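Pyridoxal kinase (Lactobacillus plantarum, PDB 3H74) probably catalyses the ATP-dependent phosphorylation of pyridoxal to pyridoxal 5'-phosphate. Local coordinates at residues A[199-204]-A[234-239]; A[239-244]-A[268-273]; A[247-252]-A[259-264]. All blocks are in the same frame, centred on the assembly; numbering follows the deposited sequence.

All three contacts use helix 231-251. Contact 1 sets its early turns beside strand 198-204 of the small antiparallel sheet, contact 2 its middle against helix 264-274, and contact 3 its last turns against segment 259-264 leading into that helix. Contacts 1 and 2 share Asn239, come in series along the chain with centres about 12 Å apart, and touch through a probable hydrogen bond from Asn243 ND2 to Arg204 O. Contact 3 is nested within the loop closed by contact 2, their centres about 13 Å apart, whereas contacts 1 and 3, centres about 19 Å apart, do not touch. One helix joins the three-stranded sheet to the C-terminal helix of this ribokinase-like fold.

Contact 1 of 3, residues A[199-204]-A[234-239]; sequences QYCGAR and TLARAN
The carbonyl O of Leu235 is gripped twice by Asn239, while the same helical turn receives the thiol of Cys201 from the strand. Asn239 ND2 reaches Leu235 O at 2.6 Å with a nearly straight N-H (165°), and the backbone N of Asn239 approaches that oxygen from the opposite face of its carbonyl plane. The side-chain donor stands above the plane, yet the oxygen lies almost within the Asn239 amide plane, which would fix the rotation of the amide.

Cys201 brings the strand to this turn. Its SG sits between the backbone N and the carbonyl carbon (chi1 60°) and lies against the helix backbone, 3.6 Å from Ala236 N and 3.8 Å from Leu235 CB. Farther along, Ala203 CB rests 4.0 Å from Asn239 O. A water bridges the backbones, donating to Gly202 O at 2.9 Å and to Ala236 O.

Strand and helix segments run nearly parallel, 15° apart. Strand 198-204 is an outer strand of the three-stranded antiparallel sheet, bonded to strand 186-192, and Leu235 packs against the sheet, touching Trp191 of strand 186-192 and Ile221 of helix 213-226.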
loop_
_atom_site.group_PDB
_atom_site.type_symbol
_atom_site.label_atom_id
_atom_site.label_comp_id
_atom_site.label_asym_id
_atom_site.label_seq_id
_atom_site.Cartn_x
_atom_site.Cartn_y
_atom_site.Cartn_z
ATOM N N GLN A 199 2.661 19.729 0.855
ATOM C CA GLN A 199 2.320 19.549 2.252
ATOM C C GLN A 199 3.047 18.333 2.805
ATOM O O GLN A 199 3.435 17.431 2.060
ATOM C CB GLN A 199 0.807 19.404 2.430
ATOM C CG GLN A 199 -0.017 20.611 1.969
ATOM C CD GLN A 199 0.331 21.902 2.699
ATOM O OE1 GLN A 199 0.817 21.889 3.834
ATOM N NE2 GLN A 199 0.084 23.029 2.043
ATOM N N TYR A 200 3.238 18.308 4.103
ATOM C CA TYR A 200 3.922 17.212 4.775
ATOM C C TYR A 200 3.313 16.933 6.093
ATOM O O TYR A 200 2.971 17.808 6.831
ATOM C CB TYR A 200 5.400 17.571 4.972
ATOM C CG TYR A 200 6.253 16.553 5.720
ATOM C CD1 TYR A 200 6.857 15.509 5.046
ATOM C CD2 TYR A 200 6.470 16.643 7.057
ATOM C CE1 TYR A 200 7.628 14.586 5.692
ATOM C CE2 TYR A 200 7.271 15.748 7.683
ATOM C CZ TYR A 200 7.837 14.708 7.009
ATOM O OH TYR A 200 8.603 13.803 7.672
ATOM N N CYS A 201 3.208 15.696 6.438
ATOM C CA CYS A 201 3.011 15.375 7.813
ATOM C C CYS A 201 3.791 14.129 8.138
ATOM O O CYS A 201 3.939 13.271 7.366
ATOM C CB CYS A 201 1.579 15.200 8.150
ATOM S SG CYS A 201 0.781 13.974 7.299
ATOM N N GLY A 202 4.301 14.120 9.338
ATOM C CA GLY A 202 5.110 13.019 9.784
ATOM C C GLY A 202 5.029 12.723 11.284
ATOM O O GLY A 202 4.258 13.263 11.974
ATOM N N ALA A 203 5.836 11.799 11.710
ATOM C CA ALA A 203 5.927 11.462 13.108
ATOM C C ALA A 203 7.401 11.219 13.392
ATOM O O ALA A 203 8.181 10.935 12.478
ATOM C CB ALA A 203 5.089 10.228 13.412
ATOM N N ARG A 204 7.792 11.339 14.655
ATOM C CA ARG A 204 9.191 11.184 15.026
ATOM C C ARG A 204 9.677 9.767 14.719
ATOM O O ARG A 204 9.087 8.791 15.179
ATOM C CB ARG A 204 9.362 11.535 16.501
ATOM C CG ARG A 204 10.808 11.662 16.961
ATOM C CD ARG A 204 10.906 12.299 18.357
ATOM N NE ARG A 204 10.365 13.658 18.370
ATOM C CZ ARG A 204 11.095 14.773 18.416
ATOM N NH1 ARG A 204 12.419 14.716 18.505
ATOM N NH2 ARG A 204 10.492 15.951 18.408
ATOM N N THR A 234 -6.430 12.284 7.146
ATOM C CA THR A 234 -6.156 10.852 6.961
ATOM C C THR A 234 -4.658 10.568 7.077
ATOM O O THR A 234 -4.240 9.648 7.795
ATOM C CB THR A 234 -6.675 10.346 5.597
ATOM O OG1 THR A 234 -8.105 10.305 5.623
ATOM C CG2 THR A 234 -6.150 8.945 5.300
ATOM N N LEU A 235 -3.851 11.346 6.361
ATOM C CA LEU A 235 -2.411 11.116 6.371
ATOM C C LEU A 235 -1.814 11.392 7.743
ATOM O O LEU A 235 -0.946 10.653 8.197
ATOM C CB LEU A 235 -1.711 11.932 5.284
ATOM C CG LEU A 235 -2.103 11.581 3.850
ATOM C CD1 LEU A 235 -1.397 12.513 2.877
ATOM C CD2 LEU A 235 -1.805 10.110 3.516
ATOM N N ALA A 236 -2.300 12.434 8.411
ATOM C CA ALA A 236 -1.839 12.748 9.762
ATOM C C ALA A 236 -2.130 11.580 10.712
ATOM O O ALA A 236 -1.239 11.122 11.427
ATOM C CB ALA A 236 -2.469 14.043 10.260
ATOM N N ARG A 237 -3.366 11.086 10.696
ATOM C CA ARG A 237 -3.747 9.985 11.577
ATOM C C ARG A 237 -2.994 8.703 11.226
ATOM O O ARG A 237 -2.515 7.993 12.122
ATOM C CB ARG A 237 -5.251 9.746 11.536
ATOM C CG ARG A 237 -5.711 8.533 12.335
ATOM C CD ARG A 237 -7.218 8.502 12.421
ATOM N NE ARG A 237 -7.684 9.412 13.458
ATOM C CZ ARG A 237 -8.803 10.132 13.409
ATOM N NH1 ARG A 237 -9.115 10.919 14.429
ATOM N NH2 ARG A 237 -9.603 10.083 12.350
ATOM N N ALA A 238 -2.874 8.404 9.932
ATOM C CA ALA A 238 -2.206 7.179 9.505
ATOM C C ALA A 238 -0.751 7.160 9.954
ATOM O O ALA A 238 -0.247 6.138 10.421
ATOM C CB ALA A 238 -2.312 7.005 8.005
ATOM N N ASN A 239 -0.086 8.293 9.847
ATOM C CA ASN A 239 1.309 8.368 10.317
ATOM C C ASN A 239 1.451 8.172 11.833
ATOM O O ASN A 239 2.317 7.507 12.303
ATOM C CB ASN A 239 1.940 9.697 9.795
ATOM C CG ASN A 239 2.331 9.573 8.329
ATOM O OD1 ASN A 239 3.330 9.069 8.030
ATOM N ND2 ASN A 239 1.447 9.902 7.470
HETATM O O HOH W 1 1.443 12.889 11.181
#

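Contact 2 of 3, residues A[239-244]-A[268-273]; sequences NQWLNM and QAILAL
Trp241 and Met244 reach helix 264-274 through contrasting torsions. The CB of Trp241 heads toward segment 268-273, and its chi1 of -81° sets CG beside the backbone N, anti to the carbonyl carbon. Met244, a selenomethionine, has CG anti to the backbone N and then an extended chain that bends only at chi3 (61°), a turn that brings CE to 3.7 Å from Ala269 CB.

Ala269 is the small residue both of these side chains meet. Its CB lies 3.6 Å from Trp241 NE1 and 3.7 Å from Trp241 CE2, approaching the indole obliquely. The six-membered part of the indole continues past Ala269 to two larger residues: Trp241 CZ3 is 3.6 Å from Ile270 CG1, and Trp241 CH2 is 3.8 Å from Leu273 CD2. Both aliphatic side chains cross the indole at about a right angle.

Within the ribokinase-like fold this joins the middle of helix 231-251 to the C-terminal helix. The segments run roughly antiparallel at 143° with axes 11.8 Å apart, a wide spacing bridged by the indole. An alanine in place of Trp241 would probably open a gap between the two helices and leave Ala269, Ile270 and Leu273 without the indole they pack on.

Trp241 also touches Val220 of helix 213-226 and Leu266 one turn earlier on its partner helix. Ile270 extends the apolar layer to Val26 and Ala29 of helix 19-29, while Leu273 meets Leu224.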
loop_
_atom_site.group_PDB
_atom_site.type_symbol
_atom_site.label_atom_id
_atom_site.label_comp_id
_atom_site.label_asym_id
_atom_site.label_seq_id
_atom_site.Cartn_x
_atom_site.Cartn_y
_atom_site.Cartn_z
ATOM N N ASN A 239 -0.086 8.293 9.847
ATOM C CA ASN A 239 1.309 8.368 10.317
ATOM C C ASN A 239 1.451 8.172 11.833
ATOM O O ASN A 239 2.317 7.507 12.303
ATOM C CB ASN A 239 1.940 9.697 9.795
ATOM C CG ASN A 239 2.331 9.573 8.329
ATOM O OD1 ASN A 239 3.330 9.069 8.030
ATOM N ND2 ASN A 239 1.447 9.902 7.470
ATOM N N GLN A 240 0.537 8.760 12.560
ATOM C CA GLN A 240 0.525 8.621 13.992
ATOM C C GLN A 240 0.266 7.157 14.385
ATOM O O GLN A 240 0.909 6.627 15.232
ATOM C CB GLN A 240 -0.532 9.505 14.669
ATOM C CG GLN A 240 -0.676 9.048 16.162
ATOM C CD GLN A 240 -1.379 10.049 17.094
ATOM O OE1 GLN A 240 -2.602 9.951 17.281
ATOM N NE2 GLN A 240 -0.617 10.964 17.676
ATOM N N TRP A 241 -0.691 6.541 13.719
ATOM C CA TRP A 241 -1.048 5.133 14.030
ATOM C C TRP A 241 0.087 4.164 13.666
ATOM O O TRP A 241 0.380 3.261 14.389
ATOM C CB TRP A 241 -2.348 4.815 13.270
ATOM C CG TRP A 241 -3.607 5.304 13.956
ATOM C CD1 TRP A 241 -3.697 6.018 15.083
ATOM C CD2 TRP A 241 -4.934 5.004 13.551
ATOM N NE1 TRP A 241 -5.013 6.197 15.414
ATOM C CE2 TRP A 241 -5.785 5.568 14.492
ATOM C CE3 TRP A 241 -5.481 4.287 12.503
ATOM C CZ2 TRP A 241 -7.186 5.471 14.389
ATOM C CZ3 TRP A 241 -6.887 4.179 12.417
ATOM C CH2 TRP A 241 -7.687 4.784 13.356
ATOM N N LEU A 242 0.754 4.415 12.550
ATOM C CA LEU A 242 1.908 3.580 12.183
ATOM C C LEU A 242 3.077 3.774 13.213
ATOM O O LEU A 242 3.662 2.843 13.599
ATOM C CB LEU A 242 2.385 3.887 10.767
ATOM C CG LEU A 242 3.557 3.024 10.311
ATOM C CD1 LEU A 242 3.060 1.530 10.135
ATOM C CD2 LEU A 242 4.208 3.665 8.981
ATOM N N ASN A 243 3.276 5.019 13.616
ATOM C CA ASN A 243 4.273 5.326 14.650
ATOM C C ASN A 243 3.966 4.527 15.925
ATOM O O ASN A 243 4.849 3.907 16.518
ATOM C CB ASN A 243 4.258 6.833 14.907
ATOM C CG ASN A 243 5.441 7.316 15.727
ATOM O OD1 ASN A 243 5.272 7.715 16.876
ATOM N ND2 ASN A 243 6.622 7.312 15.142
HETATM N N MSE A 244 2.688 4.511 16.295
HETATM C CA MSE A 244 2.212 3.750 17.439
HETATM C C MSE A 244 2.411 2.243 17.279
HETATM O O MSE A 244 2.817 1.556 18.226
HETATM C CB MSE A 244 0.740 4.068 17.667
HETATM C CG MSE A 244 0.110 3.318 18.827
HETATM SE SE MSE A 244 -1.767 3.711 19.021
HETATM C CE MSE A 244 -2.356 3.063 17.293
ATOM N N GLN A 268 -7.044 -1.273 18.745
ATOM C CA GLN A 268 -7.647 -0.513 19.836
ATOM C C GLN A 268 -7.988 0.926 19.428
ATOM O O GLN A 268 -9.052 1.443 19.780
ATOM C CB GLN A 268 -6.720 -0.532 21.051
ATOM C CG GLN A 268 -7.316 0.062 22.307
ATOM C CD GLN A 268 -6.313 0.126 23.436
ATOM O OE1 GLN A 268 -5.172 0.556 23.250
ATOM N NE2 GLN A 268 -6.735 -0.297 24.621
ATOM N N ALA A 269 -7.094 1.567 18.682
ATOM C CA ALA A 269 -7.328 2.929 18.201
ATOM C C ALA A 269 -8.447 2.972 17.174
ATOM O O ALA A 269 -9.261 3.897 17.178
ATOM C CB ALA A 269 -6.057 3.540 17.634
ATOM N N ILE A 270 -8.502 1.961 16.312
ATOM C CA ILE A 270 -9.566 1.848 15.324
ATOM C C ILE A 270 -10.932 1.715 16.008
ATOM O O ILE A 270 -11.889 2.412 15.651
ATOM C CB ILE A 270 -9.308 0.658 14.381
ATOM C CG1 ILE A 270 -8.168 1.002 13.410
ATOM C CG2 ILE A 270 -10.592 0.290 13.637
ATOM C CD1 ILE A 270 -7.534 -0.196 12.739
ATOM N N LEU A 271 -11.020 0.839 17.000
ATOM C CA LEU A 271 -12.278 0.668 17.716
ATOM C C LEU A 271 -12.665 1.932 18.496
ATOM O O LEU A 271 -13.849 2.284 18.563
ATOM C CB LEU A 271 -12.220 -0.570 18.611
ATOM C CG LEU A 271 -12.717 -1.856 17.937
ATOM C CD1 LEU A 271 -11.829 -2.308 16.804
ATOM C CD2 LEU A 271 -12.861 -2.981 18.917
ATOM N N ALA A 272 -11.680 2.632 19.055
ATOM C CA ALA A 272 -11.944 3.895 19.750
ATOM C C ALA A 272 -12.491 4.947 18.790
ATOM O O ALA A 272 -13.420 5.680 19.133
ATOM C CB ALA A 272 -10.700 4.401 20.457
ATOM N N LEU A 273 -11.984 4.992 17.576
ATOM C CA LEU A 273 -12.473 5.913 16.559
ATOM C C LEU A 273 -13.893 5.537 16.172
ATOM O O LEU A 273 -14.717 6.368 16.020
ATOM C CB LEU A 273 -11.573 5.903 15.320
ATOM C CG LEU A 273 -11.913 6.929 14.228
ATOM C CD1 LEU A 273 -11.781 8.399 14.766
ATOM C CD2 LEU A 273 -11.034 6.655 13.042
#

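Contact 3 of 3, residues A[247-252]-A[259-264]; sequences AETIAQ and QGVALG
Thr249 and Ala262 tie the last turns of helix 231-251 to the segment that carries the chain into helix 264-274, the connection between the last two helices of this ribokinase-like fold. The direct hydrogen bond runs from Ala262 N to Thr249 OG1, 2.8 Å long with an N-H...O angle of 161°. Thr249 OG1 is anti to its own carbonyl carbon (chi1 -54°), from where it also bonds to Ala245 O one turn back; the hydroxyl is thereby held between helix and loop.

A second polar link is made by Glu248. Its chain extends from the helix until OE1 can take a hydrogen bond from Asp265 N, in the first turn of the next helix, where the helix end would probably favour the carboxylate charge. A water bridges the same carboxylate oxygen to the loop, donating to Glu248 OE1 and to Ala262 O, each at 2.8 Å. Gly264, without a side chain, lies alongside with its CA 4.1 Å from Glu248 OE2.

Van der Waals contacts gather round Ala262 CB: the aliphatic CG of Glu248 at 3.9 Å and the amide NE2 of Gln252 at 3.5 Å. Gln252 spends its other amide atom, OE1, on Arg254 NE, and Arg254 NH1 in turn holds Gly260 O, so the intervening loop is stitched to both sides.

Val261 pairs through its backbone with Asn211, just ahead of the Gly-Thr-Gly-Asp sequence that in this family usually forms the anion hole, consistent with a connection passing close to the active site. Its side chain crosses that of Thr249 at about a right angle, and Val261 CG2, anti to the backbone N, makes an unusually short contact of 3.0 Å with Thr249 OG1.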
loop_
_atom_site.group_PDB
_atom_site.type_symbol
_atom_site.label_atom_id
_atom_site.label_comp_id
_atom_site.label_asym_id
_atom_site.label_seq_id
_atom_site.Cartn_x
_atom_site.Cartn_y
_atom_site.Cartn_z
ATOM N N ALA A 247 6.048 1.481 17.679
ATOM C CA ALA A 247 6.383 1.590 19.103
ATOM C C ALA A 247 5.963 0.323 19.845
ATOM O O ALA A 247 6.695 -0.196 20.698
ATOM C CB ALA A 247 5.743 2.807 19.714
ATOM N N GLU A 248 4.783 -0.199 19.527
ATOM C CA GLU A 248 4.332 -1.414 20.191
ATOM C C GLU A 248 5.214 -2.609 19.844
ATOM O O GLU A 248 5.511 -3.461 20.686
ATOM C CB GLU A 248 2.860 -1.732 19.887
ATOM C CG GLU A 248 2.381 -2.925 20.711
ATOM C CD GLU A 248 0.978 -3.392 20.399
ATOM O OE1 GLU A 248 0.348 -2.895 19.445
ATOM O OE2 GLU A 248 0.510 -4.277 21.146
ATOM N N THR A 249 5.640 -2.652 18.587
ATOM C CA THR A 249 6.510 -3.726 18.110
ATOM C C THR A 249 7.814 -3.725 18.910
ATOM O O THR A 249 8.259 -4.768 19.386
ATOM C CB THR A 249 6.807 -3.561 16.607
ATOM O OG1 THR A 249 5.571 -3.452 15.886
ATOM C CG2 THR A 249 7.615 -4.736 16.060
ATOM N N ILE A 250 8.401 -2.540 19.065
ATOM C CA ILE A 250 9.622 -2.389 19.865
ATOM C C ILE A 250 9.371 -2.838 21.314
ATOM O O ILE A 250 10.163 -3.584 21.903
ATOM C CB ILE A 250 10.121 -0.936 19.815
ATOM C CG1 ILE A 250 10.528 -0.580 18.384
ATOM C CG2 ILE A 250 11.301 -0.718 20.777
ATOM C CD1 ILE A 250 10.807 0.892 18.147
ATOM N N ALA A 251 8.235 -2.427 21.867
ATOM C CA ALA A 251 7.901 -2.717 23.264
ATOM C C ALA A 251 7.739 -4.206 23.539
ATOM O O ALA A 251 7.886 -4.644 24.676
ATOM C CB ALA A 251 6.640 -1.982 23.658
ATOM N N GLN A 252 7.429 -4.986 22.505
ATOM C CA GLN A 252 7.251 -6.421 22.651
ATOM C C GLN A 252 8.562 -7.182 22.829
ATOM O O GLN A 252 8.539 -8.379 23.123
ATOM C CB GLN A 252 6.451 -6.985 21.475
ATOM C CG GLN A 252 4.986 -6.625 21.569
ATOM C CD GLN A 252 4.168 -7.098 20.392
ATOM O OE1 GLN A 252 4.676 -7.758 19.494
ATOM N NE2 GLN A 252 2.884 -6.746 20.394
ATOM N N GLN A 259 8.692 -11.147 12.019
ATOM C CA GLN A 259 7.260 -10.894 12.093
ATOM C C GLN A 259 6.948 -9.421 11.852
ATOM O O GLN A 259 7.660 -8.546 12.333
ATOM C CB GLN A 259 6.714 -11.323 13.453
ATOM C CG GLN A 259 5.200 -11.209 13.581
ATOM C CD GLN A 259 4.697 -11.622 14.943
ATOM O OE1 GLN A 259 5.274 -12.501 15.580
ATOM N NE2 GLN A 259 3.606 -11.003 15.394
ATOM N N GLY A 260 5.882 -9.158 11.111
ATOM C CA GLY A 260 5.473 -7.800 10.842
ATOM C C GLY A 260 5.022 -7.026 12.071
ATOM O O GLY A 260 4.848 -7.577 13.166
ATOM N N VAL A 261 4.823 -5.726 11.860
ATOM C CA VAL A 261 4.478 -4.788 12.931
ATOM C C VAL A 261 3.266 -5.243 13.754
ATOM O O VAL A 261 2.301 -5.805 13.215
ATOM C CB VAL A 261 4.307 -3.359 12.338
ATOM C CG1 VAL A 261 3.097 -3.261 11.443
ATOM C CG2 VAL A 261 4.262 -2.314 13.389
ATOM N N ALA A 262 3.342 -5.024 15.064
ATOM C CA ALA A 262 2.248 -5.294 15.984
ATOM C C ALA A 262 0.990 -4.518 15.599
ATOM O O ALA A 262 1.054 -3.359 15.174
ATOM C CB ALA A 262 2.662 -4.934 17.406
ATOM N N LEU A 263 -0.152 -5.168 15.806
ATOM C CA LEU A 263 -1.445 -4.602 15.428
ATOM C C LEU A 263 -2.379 -4.288 16.593
ATOM O O LEU A 263 -3.390 -3.630 16.391
ATOM C CB LEU A 263 -2.166 -5.528 14.436
ATOM C CG LEU A 263 -1.415 -5.814 13.136
ATOM C CD1 LEU A 263 -2.173 -6.852 12.331
ATOM C CD2 LEU A 263 -1.183 -4.539 12.316
ATOM N N GLY A 264 -2.043 -4.722 17.808
ATOM C CA GLY A 264 -2.961 -4.593 18.941
ATOM C C GLY A 264 -3.351 -3.165 19.274
ATOM O O GLY A 264 -4.534 -2.844 19.383
HETATM O O HOH W 2 -0.310 -1.680 17.001
#